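Long-range contacts in fervidolysin (Fervidobacterium pennivorans, PDB 1R6V), which degrades keratin into peptides as a subtilisin-like serine protease, allowing the bacterium to grow on native feathers: residues V576-V584 with S659-T667; I12-L20 with S599-F607. The protein carries 1 engineered substitution. All coordinates share one frame; numbering follows the deposited sequence.

Contact 1: V576-V584 with S659-T667; sequences VVDPLLRGV and SQPIYVWWT
Pro579, Leu580 and Leu581 form the bulging outer side of a type I beta turn, which begins at Asp578 and presses against the irregular chain of Pro661 to Trp665. Proline suits the second place of such a turn because its ring already fixes the phi angle. Pro579 CB fits between two bumps of the other segment, lying 3.9 Å from Ile662 CD1 and 4.0 Å from Trp665 CB. The isoleucine stretches back toward the turn, with CG1 anti to its backbone N (chi1 171°). Ile662 CD1 also meets Leu580 CD1 at 3.5 Å, a tight methyl pair in which the two side chains run side by side, pointing the same way. On Leu581, the CD1 branch is the knob: it packs 3.7 Å from Tyr663 CE1, at the edge of the ring, and 3.9 Å from Pro661 CG. Trp644 and Ala3 also touch this leucine. A single hydrogen bond joins the two backbones, from Tyr663 N to Pro579 O at 2.9 Å and nearly straight at 170°. Behind the turn, Arg582 grips the Asp578 carboxylate side-on, NE to OD1 at 2.8 Å and NH2 to OD2 at 2.7 Å. OD1 also accepts from Arg582 N, which probably steadies the turn. The chemistry is thus divided: side-chain carbon makes most of the buried contact, with the Pro579 and Pro661 carbonyls among it, the salt bridge stays within the turn, and the one backbone hydrogen bond between the segments probably fixes how turn and 661-665 chain are set together in the second beta-sandwich domain.

Contact 2: I12-L20 with S599-F607; sequences IKSQGYHIL and SLLSGQISF
Tyr17 lies across Gly603 and Gln604, crossing the glutamine obliquely with ring and amide planes 76° apart. Tyr17 CB sits 3.9 Å from Gln604 OE1. Farther along, Tyr17 CD2 packs 3.7 Å from Gln604 CD, which lies at the ring's edge, and Tyr17 CE2 comes within 3.6 Å of Gly603 CA. At the tip, OH bonds to the carbonyl of Ile668; Ser602 OG lies 3.3 Å from Tyr17 OH, a weak bond at most, and unsettled because the serine's proton can go to Asp456 instead. With a leucine here, the Ile668 carbonyl would probably lose its hydroxyl partner and Gly603 much of the aromatic surface beside it. Gly603 has backbone angles that call for glycine, and a side chain would crowd Ser14 OG. Gln604 CG lies anti to the carbonyl carbon (chi1 -63°), and the extended chain beyond it brings OE1 to a weak bond from His18 N, while NE2 bonds to Thr667 OG1. One water bridges Ser14 OG and Ser602 O; another, accepting from Gln604 N, probably donates to Gly16 O. The propeptide loop before strand 33-38 thus lies against the strand 604-610 region, beside strand 666-669, whose Phe669 ring also meets Tyr17.

In the fold
Contacts 1 and 2 have centres 9 Å apart and share one antiparallel sheet of the second beta-sandwich domain, in which strand 604-610 pairs with both 573-577 and 666-669. Their segments alternate along the chain: 12-20, 576-584, 599-607, then 659-667. Probable backbone hydrogen bonds couple them directly, from Trp666 N to Ile605 O and from Ser606 N to Val577 O, while Arg582 packs on Gln15. Contact 1 is internal to the sandwich domain, whereas contact 2 docks the propeptide onto it, bringing together parts almost six hundred residues apart. Contact 2 thus joins the start of the chain to its last domain, next to the turn packed by contact 1, both away from the catalytic and calcium sites.

Contact 1: V576-V584 with S659-T667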
loop_
_atom_site.group_PDB
_atom_site.type_symbol
_atom_site.label_atom_id
_atom_site.label_comp_id
_atom_site.label_asym_id
_atom_site.label_seq_id
_atom_site.Cartn_x
_atom_site.Cartn_y
_atom_site.Cartn_z
ATOM N N VAL A 576 -28.417 -21.613 15.010
ATOM C CA VAL A 576 -27.368 -20.667 14.639
ATOM C C VAL A 576 -26.318 -21.568 14.005
ATOM O O VAL A 576 -25.769 -22.467 14.654
ATOM C CB VAL A 576 -26.804 -19.945 15.868
ATOM C CG1 VAL A 576 -25.666 -19.033 15.449
ATOM C CG2 VAL A 576 -27.903 -19.135 16.537
ATOM N N VAL A 577 -26.044 -21.339 12.731
ATOM C CA VAL A 577 -25.129 -22.202 12.008
ATOM C C VAL A 577 -23.965 -21.487 11.337
ATOM O O VAL A 577 -24.001 -20.280 11.109
ATOM C CB VAL A 577 -25.939 -23.022 10.953
ATOM C CG1 VAL A 577 -26.535 -22.096 9.909
ATOM C CG2 VAL A 577 -25.085 -24.080 10.309
ATOM N N ASP A 578 -22.918 -22.254 11.051
ATOM C CA ASP A 578 -21.749 -21.731 10.365
ATOM C C ASP A 578 -22.227 -21.467 8.931
ATOM O O ASP A 578 -22.965 -22.270 8.362
ATOM C CB ASP A 578 -20.640 -22.785 10.392
ATOM C CG ASP A 578 -19.498 -22.455 9.456
ATOM O OD1 ASP A 578 -19.314 -23.207 8.474
ATOM O OD2 ASP A 578 -18.799 -21.445 9.702
ATOM N N PRO A 579 -21.834 -20.332 8.337
ATOM C CA PRO A 579 -22.256 -20.005 6.970
ATOM C C PRO A 579 -21.845 -21.014 5.912
ATOM O O PRO A 579 -22.464 -21.093 4.854
ATOM C CB PRO A 579 -21.655 -18.620 6.725
ATOM C CG PRO A 579 -20.571 -18.497 7.753
ATOM C CD PRO A 579 -21.111 -19.208 8.952
ATOM N N LEU A 580 -20.795 -21.772 6.211
ATOM C CA LEU A 580 -20.291 -22.800 5.305
ATOM C C LEU A 580 -20.883 -24.150 5.677
ATOM O O LEU A 580 -20.520 -25.177 5.098
ATOM C CB LEU A 580 -18.764 -22.885 5.383
ATOM C CG LEU A 580 -17.944 -21.813 4.670
ATOM C CD1 LEU A 580 -18.159 -20.453 5.296
ATOM C CD2 LEU A 580 -16.468 -22.204 4.757
ATOM N N LEU A 581 -21.785 -24.142 6.653
ATOM C CA LEU A 581 -22.453 -25.354 7.121
ATOM C C LEU A 581 -21.486 -26.417 7.634
ATOM O O LEU A 581 -21.737 -27.612 7.480
ATOM C CB LEU A 581 -23.325 -25.948 6.010
ATOM C CG LEU A 581 -24.355 -24.982 5.424
ATOM C CD1 LEU A 581 -25.174 -25.668 4.342
ATOM C CD2 LEU A 581 -25.255 -24.475 6.544
ATOM N N ARG A 582 -20.391 -25.978 8.250
ATOM C CA ARG A 582 -19.394 -26.896 8.802
ATOM C C ARG A 582 -19.912 -27.475 10.121
ATOM O O ARG A 582 -19.495 -28.552 10.559
ATOM C CB ARG A 582 -18.063 -26.161 9.039
ATOM C CG ARG A 582 -17.317 -25.759 7.759
ATOM C CD ARG A 582 -16.113 -24.873 8.054
ATOM N NE ARG A 582 -16.511 -23.546 8.517
ATOM C CZ ARG A 582 -15.669 -22.545 8.754
ATOM N NH1 ARG A 582 -14.363 -22.712 8.576
ATOM N NH2 ARG A 582 -16.138 -21.366 9.151
ATOM N N GLY A 583 -20.836 -26.756 10.746
ATOM C CA GLY A 583 -21.401 -27.203 12.006
ATOM C C GLY A 583 -22.355 -26.149 12.518
ATOM O O GLY A 583 -22.622 -25.171 11.817
ATOM N N VAL A 584 -22.870 -26.343 13.727
ATOM C CA VAL A 584 -23.800 -25.388 14.324
ATOM C C VAL A 584 -23.264 -24.864 15.646
ATOM O O VAL A 584 -22.464 -25.527 16.310
ATOM C CB VAL A 584 -25.191 -26.037 14.569
ATOM C CG1 VAL A 584 -25.775 -26.535 13.250
ATOM C CG2 VAL A 584 -25.069 -27.185 15.563
ATOM N N SER A 659 -22.589 -27.648 -3.667
ATOM C CA SER A 659 -21.409 -28.402 -3.245
ATOM C C SER A 659 -20.536 -27.647 -2.247
ATOM O O SER A 659 -20.064 -28.224 -1.266
ATOM C CB SER A 659 -20.568 -28.775 -4.471
ATOM O OG SER A 659 -19.259 -29.158 -4.091
ATOM N N GLN A 660 -20.313 -26.366 -2.521
ATOM C CA GLN A 660 -19.499 -25.499 -1.663
ATOM C C GLN A 660 -20.351 -24.311 -1.231
ATOM O O GLN A 660 -20.244 -23.225 -1.799
ATOM C CB GLN A 660 -18.277 -24.968 -2.424
ATOM C CG GLN A 660 -17.145 -25.959 -2.633
ATOM C CD GLN A 660 -16.581 -26.486 -1.328
ATOM O OE1 GLN A 660 -17.024 -27.517 -0.814
ATOM N NE2 GLN A 660 -15.605 -25.774 -0.777
ATOM N N PRO A 661 -21.210 -24.505 -0.222
ATOM C CA PRO A 661 -22.075 -23.425 0.258
ATOM C C PRO A 661 -21.394 -22.339 1.083
ATOM O O PRO A 661 -20.408 -22.573 1.776
ATOM C CB PRO A 661 -23.111 -24.169 1.087
ATOM C CG PRO A 661 -22.270 -25.241 1.735
ATOM C CD PRO A 661 -21.470 -25.750 0.526
ATOM N N ILE A 662 -21.939 -21.138 0.968
ATOM C CA ILE A 662 -21.496 -20.002 1.746
ATOM C C ILE A 662 -22.724 -19.099 1.821
ATOM O O ILE A 662 -22.987 -18.312 0.921
ATOM C CB ILE A 662 -20.271 -19.254 1.113
ATOM C CG1 ILE A 662 -20.026 -17.959 1.875
ATOM C CG2 ILE A 662 -20.495 -18.954 -0.347
ATOM C CD1 ILE A 662 -19.911 -18.155 3.323
ATOM N N TYR A 663 -23.500 -19.260 2.888
ATOM C CA TYR A 663 -24.704 -18.465 3.056
ATOM C C TYR A 663 -24.381 -17.095 3.613
ATOM O O TYR A 663 -23.375 -16.919 4.300
ATOM C CB TYR A 663 -25.693 -19.157 4.000
ATOM C CG TYR A 663 -26.447 -20.294 3.346
ATOM C CD1 TYR A 663 -25.953 -21.595 3.386
ATOM C CD2 TYR A 663 -27.630 -20.053 2.643
ATOM C CE1 TYR A 663 -26.617 -22.632 2.738
ATOM C CE2 TYR A 663 -28.302 -21.083 1.990
ATOM C CZ TYR A 663 -27.784 -22.368 2.045
ATOM O OH TYR A 663 -28.428 -23.392 1.394
ATOM N N VAL A 664 -25.243 -16.135 3.292
ATOM C CA VAL A 664 -25.113 -14.770 3.787
ATOM C C VAL A 664 -24.872 -14.893 5.288
ATOM O O VAL A 664 -25.489 -15.723 5.976
ATOM C CB VAL A 664 -26.417 -13.971 3.497
ATOM C CG1 VAL A 664 -26.505 -12.746 4.377
ATOM C CG2 VAL A 664 -26.433 -13.540 2.023
ATOM N N TRP A 665 -23.952 -14.085 5.798
ATOM C CA TRP A 665 -23.631 -14.145 7.211
ATOM C C TRP A 665 -23.781 -12.815 7.922
ATOM O O TRP A 665 -23.911 -11.773 7.282
ATOM C CB TRP A 665 -22.208 -14.674 7.405
ATOM C CG TRP A 665 -21.144 -13.775 6.837
ATOM C CD1 TRP A 665 -20.495 -12.750 7.482
ATOM C CD2 TRP A 665 -20.609 -13.815 5.510
ATOM N NE1 TRP A 665 -19.592 -12.155 6.634
ATOM C CE2 TRP A 665 -19.639 -12.787 5.417
ATOM C CE3 TRP A 665 -20.854 -14.622 4.388
ATOM C CZ2 TRP A 665 -18.907 -12.543 4.244
ATOM C CZ3 TRP A 665 -20.125 -14.380 3.216
ATOM C CH2 TRP A 665 -19.162 -13.347 3.157
ATOM N N TRP A 666 -23.780 -12.893 9.249
ATOM C CA TRP A 666 -23.900 -11.729 10.133
ATOM C C TRP A 666 -22.575 -11.666 10.884
ATOM O O TRP A 666 -22.146 -12.652 11.491
ATOM C CB TRP A 666 -25.064 -11.933 11.107
ATOM C CG TRP A 666 -26.336 -12.255 10.389
ATOM C CD1 TRP A 666 -26.739 -13.481 9.952
ATOM C CD2 TRP A 666 -27.317 -11.318 9.926
ATOM N NE1 TRP A 666 -27.907 -13.369 9.239
ATOM C CE2 TRP A 666 -28.285 -12.052 9.206
ATOM C CE3 TRP A 666 -27.467 -9.929 10.045
ATOM C CZ2 TRP A 666 -29.393 -11.446 8.607
ATOM C CZ3 TRP A 666 -28.567 -9.324 9.449
ATOM C CH2 TRP A 666 -29.517 -10.087 8.737
ATOM N N THR A 667 -21.940 -10.503 10.832
ATOM C CA THR A 667 -20.636 -10.299 11.451
ATOM C C THR A 667 -20.773 -9.603 12.803
ATOM O O THR A 667 -21.245 -8.472 12.875
ATOM C CB THR A 667 -19.746 -9.477 10.488
ATOM O OG1 THR A 667 -19.644 -10.172 9.237
ATOM C CG2 THR A 667 -18.340 -9.301 11.050
#

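Contact 2: I12-L20 with S599-F607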
loop_
_atom_site.group_PDB
_atom_site.type_symbol
_atom_site.label_atom_id
_atom_site.label_comp_id
_atom_site.label_asym_id
_atom_site.label_seq_id
_atom_site.Cartn_x
_atom_site.Cartn_y
_atom_site.Cartn_z
ATOM N N ILE A 12 -19.649 -26.813 16.859
ATOM C CA ILE A 12 -18.266 -26.366 16.688
ATOM C C ILE A 12 -18.011 -25.008 17.332
ATOM O O ILE A 12 -18.944 -24.270 17.640
ATOM C CB ILE A 12 -17.853 -26.301 15.188
ATOM C CG1 ILE A 12 -18.430 -25.051 14.515
ATOM C CG2 ILE A 12 -18.301 -27.563 14.477
ATOM C CD1 ILE A 12 -19.928 -24.940 14.571
ATOM N N LYS A 13 -16.736 -24.690 17.545
ATOM C CA LYS A 13 -16.342 -23.430 18.166
ATOM C C LYS A 13 -16.207 -22.348 17.099
ATOM O O LYS A 13 -16.112 -22.662 15.913
ATOM C CB LYS A 13 -15.007 -23.620 18.895
ATOM C CG LYS A 13 -15.025 -24.767 19.898
ATOM C CD LYS A 13 -13.629 -25.079 20.434
ATOM C CE LYS A 13 -13.639 -26.317 21.327
ATOM N NZ LYS A 13 -12.265 -26.709 21.764
ATOM N N SER A 14 -16.208 -21.084 17.520
ATOM C CA SER A 14 -16.078 -19.963 16.591
ATOM C C SER A 14 -14.961 -20.239 15.600
ATOM O O SER A 14 -13.915 -20.782 15.961
ATOM C CB SER A 14 -15.770 -18.661 17.335
ATOM O OG SER A 14 -15.598 -17.587 16.415
ATOM N N GLN A 15 -15.197 -19.853 14.350
ATOM C CA GLN A 15 -14.251 -20.057 13.264
ATOM C C GLN A 15 -13.543 -18.772 12.840
ATOM O O GLN A 15 -12.889 -18.742 11.799
ATOM C CB GLN A 15 -14.978 -20.642 12.051
ATOM C CG GLN A 15 -15.547 -22.045 12.251
ATOM C CD GLN A 15 -14.484 -23.047 12.660
ATOM O OE1 GLN A 15 -14.333 -23.365 13.839
ATOM N NE2 GLN A 15 -13.730 -23.537 11.686
ATOM N N GLY A 16 -13.682 -17.715 13.634
ATOM C CA GLY A 16 -13.043 -16.450 13.296
ATOM C C GLY A 16 -13.773 -15.699 12.191
ATOM O O GLY A 16 -14.983 -15.865 12.019
ATOM N N TYR A 17 -13.052 -14.871 11.439
ATOM C CA TYR A 17 -13.674 -14.112 10.359
ATOM C C TYR A 17 -13.274 -14.605 8.971
ATOM O O TYR A 17 -12.325 -15.372 8.824
ATOM C CB TYR A 17 -13.366 -12.615 10.508
ATOM C CG TYR A 17 -13.912 -12.072 11.810
ATOM C CD1 TYR A 17 -13.111 -12.004 12.954
ATOM C CD2 TYR A 17 -15.264 -11.745 11.932
ATOM C CE1 TYR A 17 -13.653 -11.636 14.189
ATOM C CE2 TYR A 17 -15.813 -11.379 13.162
ATOM C CZ TYR A 17 -15.006 -11.332 14.282
ATOM O OH TYR A 17 -15.554 -11.025 15.506
ATOM N N HIS A 18 -14.029 -14.146 7.976
ATOM C CA HIS A 18 -13.865 -14.494 6.563
ATOM C C HIS A 18 -12.464 -14.194 6.029
ATOM O O HIS A 18 -11.722 -13.391 6.597
ATOM C CB HIS A 18 -14.901 -13.717 5.744
ATOM C CG HIS A 18 -15.136 -14.255 4.366
ATOM N ND1 HIS A 18 -15.488 -13.447 3.302
ATOM C CD2 HIS A 18 -15.120 -15.522 3.883
ATOM C CE1 HIS A 18 -15.677 -14.192 2.227
ATOM N NE2 HIS A 18 -15.459 -15.453 2.553
ATOM N N ILE A 19 -12.115 -14.856 4.928
ATOM C CA ILE A 19 -10.823 -14.657 4.308
ATOM C C ILE A 19 -10.758 -13.203 3.820
ATOM O O ILE A 19 -11.766 -12.631 3.401
ATOM C CB ILE A 19 -10.641 -15.663 3.146
ATOM C CG1 ILE A 19 -9.297 -15.446 2.445
ATOM C CG2 ILE A 19 -11.782 -15.531 2.182
ATOM C CD1 ILE A 19 -9.335 -14.405 1.366
ATOM N N LEU A 20 -9.570 -12.607 3.886
ATOM C CA LEU A 20 -9.384 -11.222 3.484
ATOM C C LEU A 20 -9.182 -11.098 1.975
ATOM O O LEU A 20 -8.150 -11.513 1.443
ATOM C CB LEU A 20 -8.173 -10.645 4.221
ATOM C CG LEU A 20 -8.078 -9.123 4.400
ATOM C CD1 LEU A 20 -6.834 -8.801 5.243
ATOM C CD2 LEU A 20 -8.001 -8.436 3.063
ATOM N N SER A 599 -26.189 -11.509 21.317
ATOM C CA SER A 599 -25.145 -10.519 21.566
ATOM C C SER A 599 -23.834 -11.068 22.116
ATOM O O SER A 599 -22.802 -10.422 21.980
ATOM C CB SER A 599 -25.669 -9.432 22.508
ATOM O OG SER A 599 -26.666 -8.644 21.881
ATOM N N LEU A 600 -23.869 -12.245 22.730
ATOM C CA LEU A 600 -22.661 -12.839 23.301
ATOM C C LEU A 600 -21.835 -13.606 22.276
ATOM O O LEU A 600 -20.661 -13.903 22.508
ATOM C CB LEU A 600 -23.021 -13.773 24.458
ATOM C CG LEU A 600 -23.368 -13.155 25.815
ATOM C CD1 LEU A 600 -24.574 -12.221 25.704
ATOM C CD2 LEU A 600 -23.658 -14.286 26.788
ATOM N N LEU A 601 -22.448 -13.930 21.146
ATOM C CA LEU A 601 -21.751 -14.654 20.102
ATOM C C LEU A 601 -20.811 -13.710 19.371
ATOM O O LEU A 601 -21.085 -12.513 19.244
ATOM C CB LEU A 601 -22.743 -15.260 19.101
ATOM C CG LEU A 601 -23.599 -16.423 19.609
ATOM C CD1 LEU A 601 -24.557 -16.887 18.520
ATOM C CD2 LEU A 601 -22.689 -17.556 20.048
ATOM N N SER A 602 -19.708 -14.262 18.884
ATOM C CA SER A 602 -18.714 -13.484 18.153
ATOM C C SER A 602 -18.275 -14.251 16.914
ATOM O O SER A 602 -18.144 -15.469 16.951
ATOM C CB SER A 602 -17.484 -13.210 19.029
ATOM O OG SER A 602 -16.547 -12.408 18.322
ATOM N N GLY A 603 -18.031 -13.535 15.825
ATOM C CA GLY A 603 -17.603 -14.188 14.602
ATOM C C GLY A 603 -18.599 -13.956 13.481
ATOM O O GLY A 603 -19.159 -12.872 13.363
ATOM N N GLN A 604 -18.827 -14.973 12.659
ATOM C CA GLN A 604 -19.769 -14.833 11.558
ATOM C C GLN A 604 -20.713 -16.023 11.553
ATOM O O GLN A 604 -20.282 -17.180 11.540
ATOM C CB GLN A 604 -18.986 -14.684 10.253
ATOM C CG GLN A 604 -18.149 -13.399 10.298
ATOM C CD GLN A 604 -17.163 -13.271 9.162
ATOM O OE1 GLN A 604 -16.498 -14.238 8.794
ATOM N NE2 GLN A 604 -17.049 -12.064 8.608
ATOM N N ILE A 605 -22.009 -15.728 11.591
ATOM C CA ILE A 605 -23.017 -16.776 11.660
ATOM C C ILE A 605 -24.144 -16.607 10.664
ATOM O O ILE A 605 -24.272 -15.563 10.024
ATOM C CB ILE A 605 -23.658 -16.831 13.076
ATOM C CG1 ILE A 605 -24.319 -15.485 13.406
ATOM C CG2 ILE A 605 -22.605 -17.185 14.128
ATOM C CD1 ILE A 605 -25.011 -15.426 14.776
ATOM N N SER A 606 -24.943 -17.665 10.536
ATOM C CA SER A 606 -26.128 -17.667 9.685
ATOM C C SER A 606 -27.252 -18.242 10.550
ATOM O O SER A 606 -26.997 -18.950 11.532
ATOM C CB SER A 606 -25.929 -18.531 8.426
ATOM O OG SER A 606 -24.910 -17.986 7.599
ATOM N N PHE A 607 -28.493 -17.933 10.179
ATOM C CA PHE A 607 -29.666 -18.376 10.937
ATOM C C PHE A 607 -30.486 -19.381 10.156
ATOM O O PHE A 607 -30.683 -19.231 8.963
ATOM C CB PHE A 607 -30.578 -17.180 11.267
ATOM C CG PHE A 607 -29.872 -16.033 11.936
ATOM C CD1 PHE A 607 -29.112 -16.243 13.077
ATOM C CD2 PHE A 607 -30.004 -14.734 11.445
ATOM C CE1 PHE A 607 -28.492 -15.183 13.730
ATOM C CE2 PHE A 607 -29.388 -13.662 12.089
ATOM C CZ PHE A 607 -28.629 -13.890 13.236
HETATM O O HOH W 1 -17.998 -17.762 15.177
HETATM O O HOH W 2 -17.058 -17.561 12.830
#